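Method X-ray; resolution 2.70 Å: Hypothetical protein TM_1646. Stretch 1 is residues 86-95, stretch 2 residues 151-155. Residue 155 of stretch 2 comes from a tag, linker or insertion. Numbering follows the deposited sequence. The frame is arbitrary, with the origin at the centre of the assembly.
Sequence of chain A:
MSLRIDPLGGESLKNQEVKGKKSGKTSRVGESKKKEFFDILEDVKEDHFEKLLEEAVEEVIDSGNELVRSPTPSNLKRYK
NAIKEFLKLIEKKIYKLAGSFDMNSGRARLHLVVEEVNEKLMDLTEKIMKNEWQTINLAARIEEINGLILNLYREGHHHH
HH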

# COMPACT_ATOMS: atom_id res chain seq x y z
N PHE A 86 -0.26 0.51 -4.98
CA PHE A 86 0.78 1.30 -4.27
C PHE A 86 2.21 0.73 -4.51
O PHE A 86 3.12 1.47 -4.83
CB PHE A 86 0.45 1.63 -2.79
CG PHE A 86 1.54 2.36 -2.12
CD1 PHE A 86 1.62 3.72 -2.22
CD2 PHE A 86 2.54 1.70 -1.47
CE1 PHE A 86 2.67 4.43 -1.69
CE2 PHE A 86 3.60 2.40 -0.91
CZ PHE A 86 3.65 3.76 -1.05
N LEU A 87 2.40 -0.57 -4.42
CA LEU A 87 3.80 -1.16 -4.47
C LEU A 87 4.57 -1.04 -5.87
O LEU A 87 5.80 -1.02 -5.91
CB LEU A 87 3.83 -2.62 -3.91
CG LEU A 87 3.41 -2.76 -2.44
CD1 LEU A 87 3.39 -4.12 -1.84
CD2 LEU A 87 4.35 -1.91 -1.50
N LYS A 88 3.81 -0.99 -6.98
CA LYS A 88 4.33 -0.70 -8.32
C LYS A 88 4.90 0.72 -8.34
O LYS A 88 6.07 0.94 -8.65
CB LYS A 88 3.20 -0.86 -9.36
CG LYS A 88 2.89 -2.34 -9.64
CD LYS A 88 1.76 -2.62 -10.69
CE LYS A 88 1.28 -4.14 -10.54
NZ LYS A 88 -0.14 -4.42 -11.15
N LEU A 89 4.09 1.70 -7.98
CA LEU A 89 4.55 3.04 -8.08
C LEU A 89 5.80 3.30 -7.27
O LEU A 89 6.74 3.77 -7.83
CB LEU A 89 3.45 4.03 -7.77
CG LEU A 89 2.35 4.08 -8.83
CD1 LEU A 89 0.95 4.22 -8.12
CD2 LEU A 89 2.66 5.25 -9.75
N ILE A 90 5.82 2.99 -5.97
CA ILE A 90 7.02 3.16 -5.12
C ILE A 90 8.24 2.35 -5.59
O ILE A 90 9.35 2.86 -5.47
CB ILE A 90 6.78 2.85 -3.60
CG1 ILE A 90 7.69 3.68 -2.69
CG2 ILE A 90 6.91 1.34 -3.29
CD1 ILE A 90 7.13 5.05 -2.32
N GLU A 91 8.06 1.12 -6.09
CA GLU A 91 9.17 0.42 -6.75
C GLU A 91 9.82 1.36 -7.74
O GLU A 91 11.01 1.67 -7.57
CB GLU A 91 8.72 -0.81 -7.53
CG GLU A 91 9.22 -2.10 -6.92
CD GLU A 91 9.42 -3.24 -7.93
OE1 GLU A 91 9.86 -2.98 -9.10
OE2 GLU A 91 9.17 -4.41 -7.52
N LYS A 92 9.04 1.80 -8.75
CA LYS A 92 9.51 2.71 -9.78
C LYS A 92 10.28 3.83 -9.13
O LYS A 92 11.45 3.96 -9.37
CB LYS A 92 8.37 3.23 -10.66
CG LYS A 92 7.70 2.15 -11.55
CD LYS A 92 6.88 2.80 -12.72
CE LYS A 92 5.68 1.87 -13.25
NZ LYS A 92 4.43 2.63 -13.81
N LYS A 93 9.69 4.59 -8.25
CA LYS A 93 10.45 5.64 -7.61
C LYS A 93 11.74 5.16 -6.90
O LYS A 93 12.79 5.77 -7.06
CB LYS A 93 9.59 6.46 -6.64
CG LYS A 93 10.28 7.75 -6.30
CD LYS A 93 9.75 8.46 -5.07
CE LYS A 93 10.10 9.96 -5.17
NZ LYS A 93 9.03 10.87 -4.60
N ILE A 94 11.70 4.09 -6.13
CA ILE A 94 12.91 3.76 -5.41
C ILE A 94 13.99 3.30 -6.33
O ILE A 94 15.12 3.70 -6.15
CB ILE A 94 12.68 2.83 -4.20
CG1 ILE A 94 12.28 3.68 -3.02
CG2 ILE A 94 13.94 2.01 -3.82
CD1 ILE A 94 11.08 3.16 -2.29
N TYR A 95 13.65 2.50 -7.35
CA TYR A 95 14.65 2.06 -8.35
C TYR A 95 15.16 3.23 -9.16
O TYR A 95 16.18 3.82 -8.80
CB TYR A 95 14.12 0.96 -9.29
CG TYR A 95 14.05 -0.42 -8.69
CD1 TYR A 95 14.85 -0.78 -7.60
CD2 TYR A 95 13.19 -1.37 -9.21
CE1 TYR A 95 14.79 -2.07 -7.03
CE2 TYR A 95 13.12 -2.68 -8.65
CZ TYR A 95 13.93 -3.01 -7.56
OH TYR A 95 13.87 -4.27 -7.00
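Stretch 2, residues 151-155: NLYRE

Stretch 2 lies on stretch 1 as a small apolar contact, in which the last turn of one helix and the tail that follows it pack against one side of another helix, with no hydrogen bond between them. The contact buries 320 Å², both sides summed.

Stretch 1 is helical and continues a helix that begins earlier in the chain. From Ile-90 to Tyr-95 each amide hydrogen-bonds to the carbonyl four residues before, for example Ile-94 N to Ile-90 O at 2.7 Å. This spacing brings Phe-86, Ile-90, Lys-93 and Ile-94 round to the side that meets stretch 2, and their CA-to-CB bonds all point toward it. Lys-88, Leu-89, Glu-91, Lys-92 and Tyr-95 make no contact.

Stretch 2 is helical from Asn-151 to Tyr-153, the end of a helix that also begins earlier. Arg-154 is the first residue to leave helical phi/psi, at -91/53. Its amide still hydrogen-bonds back, Arg-154 N to Asn-151 O at 2.6 Å. A weak hydrogen bond joins Glu-155 N to Tyr-153 O at 3.1 Å. The end of the helix comes in across stretch 1; from Tyr-153 to Glu-155 the chain then runs along it in the same sense. Tyr-153 lies nearest Ile-90 (CA to CA 7.0 Å), and Glu-155 lies nearest Ile-94 (CA to CA 7.2 Å).

Leu-152 is the centre of the apolar packing. Its CA-to-CB bond points toward stretch 1, and it has the largest covered area of any residue here. Leu-152 CD1 is 3.6 Å from Leu-87 CD2. The CA-to-CB bond of Leu-87 is sideways, but the end of the side chain comes nearer. Leu-152 CB lies 3.9 Å from Phe-86 CE2, at the edge of the phenyl ring.

The same ring edge meets Tyr-153. Phe-86 CZ is 3.9 Å from Tyr-153 N and 4.1 Å from Tyr-153 CB. The CA-to-CB bond of Tyr-153 points sideways.

Ile-90 packs mainly against backbone. Ile-90 CD1 is 3.1 Å from Leu-152 O, a tight approach of a methyl to a carbonyl oxygen, and 3.8 Å from Tyr-153 CA. Its chi1 is t and its chi2 p.

Further along, Ile-94 meets Glu-155, which comes from an expression tag. Ile-94 CD1 is 3.7 Å from Glu-155 C and 4.0 Å from Glu-155 CG, so the methyl touches both backbone and side chain. Lys-93 adds a marginal contact, Lys-93 CD to Glu-155 O at 4.3 Å; its NZ is hydrogen-bonded elsewhere in the structure. The CA-to-CB bond of Arg-154 points away. Arg-154 takes no part, nor does the exposed Asn-151.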

# COMPACT_ATOMS: atom_id res chain seq x y z
N ASN A 151 5.55 4.15 5.89
CA ASN A 151 7.04 4.16 5.86
C ASN A 151 7.54 4.18 4.43
O ASN A 151 8.23 5.12 4.06
CB ASN A 151 7.67 2.95 6.54
CG ASN A 151 7.28 2.84 8.00
OD1 ASN A 151 7.30 1.73 8.55
ND2 ASN A 151 6.96 3.97 8.65
N LEU A 152 7.15 3.16 3.66
CA LEU A 152 7.42 3.04 2.22
C LEU A 152 7.19 4.32 1.47
O LEU A 152 7.99 4.71 0.69
CB LEU A 152 6.53 1.93 1.59
CG LEU A 152 7.11 0.53 1.82
CD1 LEU A 152 6.31 -0.59 1.24
CD2 LEU A 152 8.49 0.51 1.32
N TYR A 153 6.11 5.00 1.71
CA TYR A 153 5.94 6.25 1.04
C TYR A 153 7.03 7.26 1.38
O TYR A 153 7.35 8.12 0.58
CB TYR A 153 4.59 6.80 1.46
CG TYR A 153 4.10 8.01 0.75
CD1 TYR A 153 4.38 8.28 -0.59
CD2 TYR A 153 3.28 8.86 1.40
CE1 TYR A 153 3.84 9.41 -1.23
CE2 TYR A 153 2.75 9.97 0.77
CZ TYR A 153 3.02 10.23 -0.52
OH TYR A 153 2.43 11.35 -1.01
N ARG A 154 7.57 7.22 2.59
CA ARG A 154 8.55 8.20 2.97
C ARG A 154 9.96 7.71 2.63
O ARG A 154 10.81 7.66 3.50
CB ARG A 154 8.38 8.57 4.45
CG ARG A 154 8.95 7.60 5.40
CD ARG A 154 8.82 8.00 6.91
NE ARG A 154 9.36 9.32 7.14
CZ ARG A 154 8.72 10.32 7.74
NH1 ARG A 154 7.48 10.18 8.25
NH2 ARG A 154 9.36 11.49 7.84
N GLU A 155 10.20 7.30 1.39
CA GLU A 155 11.38 6.48 1.03
C GLU A 155 11.46 6.34 -0.48
O GLU A 155 10.63 6.88 -1.22
CB GLU A 155 11.25 5.10 1.70
CG GLU A 155 12.33 4.03 1.37
CD GLU A 155 13.40 3.91 2.45
OE1 GLU A 155 13.08 3.62 3.63
OE2 GLU A 155 14.59 4.12 2.09